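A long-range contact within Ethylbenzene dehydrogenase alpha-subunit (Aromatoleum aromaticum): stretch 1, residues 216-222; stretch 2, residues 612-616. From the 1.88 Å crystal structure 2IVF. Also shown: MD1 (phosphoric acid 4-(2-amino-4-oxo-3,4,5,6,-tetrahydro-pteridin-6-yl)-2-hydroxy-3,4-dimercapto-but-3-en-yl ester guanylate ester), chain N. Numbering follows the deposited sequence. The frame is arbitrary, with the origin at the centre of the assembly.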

ATOM      1  N   ASP A 216      25.571   5.438   3.179  1.00 24.69           N
ATOM      2  CA  ASP A 216      24.445   6.317   3.657  1.00 24.91           C
ATOM      3  C   ASP A 216      23.085   5.845   3.176  1.00 25.29           C
ATOM      4  O   ASP A 216      22.850   5.798   1.979  1.00 25.84           O
ATOM      5  CB  ASP A 216      24.685   7.727   3.152  1.00 25.08           C
ATOM      6  CG  ASP A 216      23.799   8.751   3.781  1.00 25.03           C
ATOM      7  OD1 ASP A 216      22.559   8.595   3.768  1.00 24.37           O
ATOM      8  OD2 ASP A 216      24.357   9.769   4.260  1.00 26.51           O
ATOM      9  N   ILE A 217      22.201   5.498   4.105  1.00 24.63           N
ATOM     10  CA  ILE A 217      20.900   4.942   3.780  1.00 24.95           C
ATOM     11  C   ILE A 217      20.127   5.883   2.856  1.00 24.91           C
ATOM     12  O   ILE A 217      19.627   5.482   1.834  1.00 23.54           O
ATOM     13  CB  ILE A 217      20.083   4.614   5.061  1.00 25.07           C
ATOM     14  CG1 ILE A 217      18.602   4.318   4.740  1.00 25.35           C
ATOM     15  CG2 ILE A 217      20.149   5.750   6.087  1.00 27.49           C
ATOM     16  CD1 ILE A 217      18.395   3.047   3.930  1.00 24.33           C
ATOM     17  N   ASN A 218      20.032   7.160   3.215  1.00 25.48           N
ATOM     18  CA  ASN A 218      19.168   8.067   2.453  1.00 26.88           C
ATOM     19  C   ASN A 218      19.635   8.385   1.061  1.00 25.39           C
ATOM     20  O   ASN A 218      18.828   8.497   0.142  1.00 25.02           O
ATOM     21  CB  ASN A 218      18.935   9.349   3.234  1.00 28.27           C
ATOM     22  CG  ASN A 218      17.736   9.242   4.051  1.00 36.40           C
ATOM     23  OD1 ASN A 218      17.746   8.622   5.118  1.00 45.10           O
ATOM     24  ND2 ASN A 218      16.626   9.735   3.510  1.00 43.84           N
ATOM     25  N   VAL A 219      20.932   8.534   0.917  1.00 25.96           N
ATOM     26  CA  VAL A 219      21.532   8.774  -0.389  1.00 25.10           C
ATOM     27  C   VAL A 219      21.368   7.480  -1.239  1.00 25.69           C
ATOM     28  O   VAL A 219      21.174   7.542  -2.468  1.00 24.74           O
ATOM     29  CB  VAL A 219      22.960   9.197  -0.204  1.00 26.01           C
ATOM     30  CG1 VAL A 219      23.666   9.505  -1.555  1.00 24.89           C
ATOM     31  CG2 VAL A 219      22.994  10.447   0.752  1.00 21.87           C
ATOM     32  N   ASP A 220      21.425   6.327  -0.564  1.00 24.62           N
ATOM     33  CA  ASP A 220      21.393   5.041  -1.251  1.00 24.97           C
ATOM     34  C   ASP A 220      19.984   4.756  -1.804  1.00 24.42           C
ATOM     35  O   ASP A 220      19.833   4.276  -2.936  1.00 25.64           O
ATOM     36  CB  ASP A 220      21.885   3.926  -0.323  1.00 24.78           C
ATOM     37  CG  ASP A 220      22.082   2.609  -1.059  1.00 25.04           C
ATOM     38  OD1 ASP A 220      22.961   2.529  -1.974  1.00 22.63           O
ATOM     39  OD2 ASP A 220      21.354   1.655  -0.717  1.00 24.98           O
ATOM     40  N   ILE A 221      18.970   5.086  -1.021  1.00 23.84           N
ATOM     41  CA  ILE A 221      17.578   4.866  -1.459  1.00 24.48           C
ATOM     42  C   ILE A 221      17.129   5.921  -2.448  1.00 24.72           C
ATOM     43  O   ILE A 221      16.436   5.609  -3.412  1.00 24.86           O
ATOM     44  CB  ILE A 221      16.624   4.740  -0.290  1.00 24.22           C
ATOM     45  CG1 ILE A 221      16.639   5.989   0.619  1.00 25.16           C
ATOM     46  CG2 ILE A 221      16.959   3.476   0.523  1.00 24.16           C
ATOM     47  CD1 ILE A 221      15.931   5.825   1.976  1.00 25.93           C
ATOM     48  N   GLY A 222      17.580   7.150  -2.253  1.00 23.60           N
ATOM     49  CA  GLY A 222      17.165   8.254  -3.099  1.00 24.74           C
ATOM     50  C   GLY A 222      16.064   9.100  -2.533  1.00 25.18           C
ATOM     51  O   GLY A 222      15.176   9.508  -3.293  1.00 26.10           O
ATOM     52  N   ARG A 612      16.724  -5.467  -5.573  1.00 24.03           N
ATOM     53  CA  ARG A 612      15.773  -4.487  -6.179  1.00 24.01           C
ATOM     54  C   ARG A 612      16.087  -3.004  -5.869  1.00 24.29           C
ATOM     55  O   ARG A 612      15.724  -2.101  -6.636  1.00 23.89           O
ATOM     56  CB  ARG A 612      14.320  -4.776  -5.805  1.00 25.20           C
ATOM     57  CG  ARG A 612      14.038  -4.872  -4.327  1.00 24.06           C
ATOM     58  CD  ARG A 612      12.727  -4.272  -3.989  1.00 24.99           C
ATOM     59  NE  ARG A 612      12.711  -2.845  -4.266  1.00 25.73           N
ATOM     60  CZ  ARG A 612      12.827  -1.868  -3.360  1.00 27.07           C
ATOM     61  NH1 ARG A 612      13.000  -2.131  -2.061  1.00 25.29           N
ATOM     62  NH2 ARG A 612      12.799  -0.603  -3.761  1.00 27.41           N
ATOM     63  N   ARG A 613      16.712  -2.737  -4.732  1.00 24.45           N
ATOM     64  CA  ARG A 613      16.945  -1.374  -4.298  1.00 24.21           C
ATOM     65  C   ARG A 613      18.024  -0.696  -5.129  1.00 24.77           C
ATOM     66  O   ARG A 613      17.807   0.429  -5.604  1.00 26.08           O
ATOM     67  CB  ARG A 613      17.366  -1.290  -2.837  1.00 24.21           C
ATOM     68  CG  ARG A 613      17.553   0.167  -2.403  1.00 23.61           C
ATOM     69  CD  ARG A 613      18.499   0.346  -1.261  1.00 23.80           C
ATOM     70  NE  ARG A 613      17.854  -0.054  -0.002  1.00 23.04           N
ATOM     71  CZ  ARG A 613      18.332   0.282   1.191  1.00 23.01           C
ATOM     72  NH1 ARG A 613      19.426   1.012   1.284  1.00 20.79           N
ATOM     73  NH2 ARG A 613      17.716  -0.102   2.305  1.00 22.52           N
ATOM     74  N   LYS A 614      19.171  -1.338  -5.306  1.00 25.13           N
ATOM     75  CA  LYS A 614      20.209  -0.753  -6.164  1.00 24.26           C
ATOM     76  C   LYS A 614      19.766  -0.725  -7.603  1.00 23.89           C
ATOM     77  O   LYS A 614      19.297  -1.723  -8.155  1.00 24.10           O
ATOM     78  CB  LYS A 614      21.563  -1.450  -6.100  1.00 24.34           C
ATOM     79  CG  LYS A 614      22.514  -0.908  -5.041  1.00 24.07           C
ATOM     80  CD  LYS A 614      21.920  -0.985  -3.657  1.00 23.31           C
ATOM     81  CE  LYS A 614      23.015  -0.782  -2.609  1.00 24.49           C
ATOM     82  NZ  LYS A 614      22.481  -0.558  -1.222  1.00 21.75           N
ATOM     83  N   ARG A 615      19.961   0.429  -8.211  1.00 23.10           N
ATOM     84  CA  ARG A 615      19.675   0.594  -9.627  1.00 23.55           C
ATOM     85  C   ARG A 615      20.679  -0.227 -10.388  1.00 22.85           C
ATOM     86  O   ARG A 615      21.900  -0.087 -10.178  1.00 24.26           O
ATOM     87  CB  ARG A 615      19.758   2.060 -10.069  1.00 23.65           C
ATOM     88  CG  ARG A 615      18.534   2.889  -9.684  1.00 24.55           C
ATOM     89  CD  ARG A 615      18.252   2.907  -8.189  1.00 26.22           C
ATOM     90  NE  ARG A 615      17.175   3.850  -7.880  1.00 25.36           N
ATOM     91  CZ  ARG A 615      16.869   4.197  -6.636  1.00 27.65           C
ATOM     92  NH1 ARG A 615      17.554   3.665  -5.628  1.00 30.36           N
ATOM     93  NH2 ARG A 615      15.904   5.086  -6.411  1.00 27.42           N
ATOM     94  N   SER A 616      20.177  -1.111 -11.249  1.00 21.45           N
ATOM     95  CA  SER A 616      21.016  -2.119 -11.902  1.00 21.26           C
ATOM     96  C   SER A 616      21.789  -3.071 -10.944  1.00 21.04           C
ATOM     97  O   SER A 616      22.618  -3.855 -11.375  1.00 19.87           O
ATOM     98  CB  SER A 616      21.942  -1.455 -12.919  1.00 20.53           C
ATOM     99  OG  SER A 616      21.228  -0.894 -13.989  1.00 22.09           O
TER
HETATM  100  PB  MD1 N1987      14.779  -1.659   1.070  1.00 16.59           P
HETATM  101  O3B MD1 N1987      13.400  -2.434   1.084  1.00 15.03           O
HETATM  102  O1B MD1 N1987      14.943  -1.038   2.410  1.00 15.52           O
HETATM  103  O2B MD1 N1987      15.859  -2.422   0.406  1.00 15.68           O
HETATM  104  O3A MD1 N1987      14.452  -0.482   0.058  1.00 16.15           O
HETATM  105  C10 MD1 N1987      13.910   0.788   0.480  1.00 17.02           C
HETATM  106  C11 MD1 N1987      13.599   1.506  -0.823  1.00 17.07           C
HETATM  107  O11 MD1 N1987      12.346   0.887  -1.270  1.00 18.30           O
HETATM  108  C12 MD1 N1987      13.344   2.967  -0.567  1.00 17.74           C
HETATM  109  S12 MD1 N1987      13.013   3.566   1.001  1.00 18.07           S
HETATM  110  C13 MD1 N1987      13.296   3.872  -1.598  1.00 16.61           C
HETATM  111  S13 MD1 N1987      12.958   5.507  -1.351  1.00 15.35           S
HETATM  112  C14 MD1 N1987      13.564   3.494  -3.005  1.00 17.48           C
HETATM  113  N15 MD1 N1987      12.537   3.688  -3.971  1.00 15.70           N
HETATM  114  C16 MD1 N1987      12.676   3.240  -5.259  1.00 15.37           C
HETATM  115  C15 MD1 N1987      11.683   3.579  -6.159  1.00 17.69           C
HETATM  116  O14 MD1 N1987      10.694   4.280  -5.817  1.00 14.42           O
HETATM  117  N17 MD1 N1987      11.830   3.042  -7.397  1.00 16.59           N
HETATM  118  C17 MD1 N1987      12.942   2.274  -7.742  1.00 16.80           C
HETATM  119  N16 MD1 N1987      12.992   1.825  -8.989  1.00 15.57           N
HETATM  120  N18 MD1 N1987      13.911   2.006  -6.852  1.00 14.92           N
HETATM  121  C20 MD1 N1987      13.789   2.484  -5.632  1.00 16.65           C
HETATM  122  N8  MD1 N1987      14.791   2.261  -4.742  1.00 14.77           N
HETATM  123  C7  MD1 N1987      14.765   2.651  -3.358  1.00 16.37           C
HETATM  124  PA  MD1 N1987      13.014  -3.995   1.031  1.00 15.83           P
HETATM  125  O1A MD1 N1987      11.659  -4.077   1.657  1.00 15.08           O
HETATM  126  O2A MD1 N1987      13.140  -4.446  -0.373  1.00 17.48           O
HETATM  127  O5' MD1 N1987      14.080  -4.754   1.916  1.00 17.74           O
HETATM  128  C5' MD1 N1987      13.985  -4.561   3.322  1.00 16.74           C
HETATM  129  C4' MD1 N1987      13.998  -5.867   4.003  1.00 14.91           C
HETATM  130  O4' MD1 N1987      13.730  -5.540   5.361  1.00 17.51           O
HETATM  131  C1' MD1 N1987      13.067  -6.693   5.879  1.00 16.62           C
HETATM  132  N9  MD1 N1987      12.329  -6.459   7.128  1.00 17.49           N
HETATM  133  C4  MD1 N1987      12.761  -6.868   8.311  1.00 17.93           C
HETATM  134  N3  MD1 N1987      13.902  -7.521   8.635  1.00 16.65           N
HETATM  135  C2  MD1 N1987      14.157  -7.832   9.906  1.00 16.66           C
HETATM  136  N2  MD1 N1987      15.308  -8.474  10.244  1.00 16.03           N
HETATM  137  N1  MD1 N1987      13.192  -7.547  10.852  1.00 18.55           N
HETATM  138  C6  MD1 N1987      12.014  -6.890  10.592  1.00 15.70           C
HETATM  139  O6  MD1 N1987      11.254  -6.620  11.522  1.00 16.51           O
HETATM  140  C5  MD1 N1987      11.783  -6.520   9.258  1.00 17.73           C
HETATM  141  N7  MD1 N1987      10.791  -5.919   8.610  1.00 15.71           N
HETATM  142  C8  MD1 N1987      11.141  -5.879   7.322  1.00 16.68           C
HETATM  143  C2' MD1 N1987      12.089  -7.101   4.781  1.00 17.27           C
HETATM  144  O2' MD1 N1987      11.706  -8.497   4.833  1.00 18.21           O
HETATM  145  C3' MD1 N1987      12.824  -6.710   3.490  1.00 16.04           C
HETATM  146  O3' MD1 N1987      13.325  -7.869   2.775  1.00 15.84           O

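The contact joins a short helix, Ile217 to Ile221, to the end of another helix and the residues that follow it, extended at Lys614 and Arg615; the touching residues lie at least 392 positions apart in sequence. The backbones stay well apart: the nearest CA pairs are Ile221 CA with Arg613 CA at 6.9 Å and Asp220 CA with Lys614 CA at 7.7 Å. Side chains therefore do most of the bridging, and the 282 Å² buried between the stretches falls mainly on Arg613, Asp220 and Ile221.

Arg613 has the largest covered area, 73 Å², and its CA-to-CB bond points toward the first stretch. With chi1 and chi2 both t, the chain extends before chi3 (m) turns the guanidinium, whose surroundings can be sorted by direction. Near its plane, at the edge, Arg613 NH1 donates to Asp220 OD2 at 2.9 Å with an N-H...acceptor angle of 158°, a salt bridge with good hydrogen-bond geometry. Also at the edge, Arg613 NH2 donates to O1B of MD1 at 2.9 Å (157°), and Arg613 NE reaches MD1 O2B at 3.1 Å (152°). Over one face lies Ile221, with Ile221 CG2 3.5 Å from Arg613 CZ. The arrangement suits the group's chemistry: the polar N-H bonds lie in the plane and meet oxygens there, while the flat face can pack against a methyl. Ile217 adds a smaller contact, Ile217 CD1 to Arg613 NH1 at 3.5 Å, through a side chain that leaves its CA sideways but ends nearer the second stretch.

Asp220, with 71 Å² covered, supplies the acceptor for two cations. Its CA-to-CB bond also runs sideways, yet the carboxylate comes close enough for Asp220 OD2 to accept from Lys614 NZ at 2.5 Å as well as from Arg613 NH1. Both are salt bridges. The lysine distance is notably short, and the convergence of two positive groups on one carboxylate oxygen ties consecutive residues of the second stretch to the same point on the helix. Lys614 is the first residue to leave helical phi/psi there, so the pairing spans the helix end. Since Arg613 also binds the MD1 phosphate oxygens, its guanidinium links the carboxylate of Asp220 to the cofactor.

Ile221 has 50 Å² covered and contributes through its backbone as well as its methyl. Ile221 O accepts from Arg615 NH2 at 3.1 Å (145°) and from Arg615 NH1 at 3.2 Å (142°), so the two terminal nitrogens share one acceptor near the guanidinium plane. That carbonyl lies near the C-terminal end of the helix. One face of the Arg615 guanidinium is occupied by MD1, with MD1 N8 3.2 Å from Arg615 NH1. Next in the chain, Gly222 leaves helical geometry with positive phi (98/38). An ideal CB on Gly222 would sit 3.4 Å from Arg615 NH2, but the backbone angles alone already call for glycine, because that CB would be jammed against the carbonyl O of Ile221.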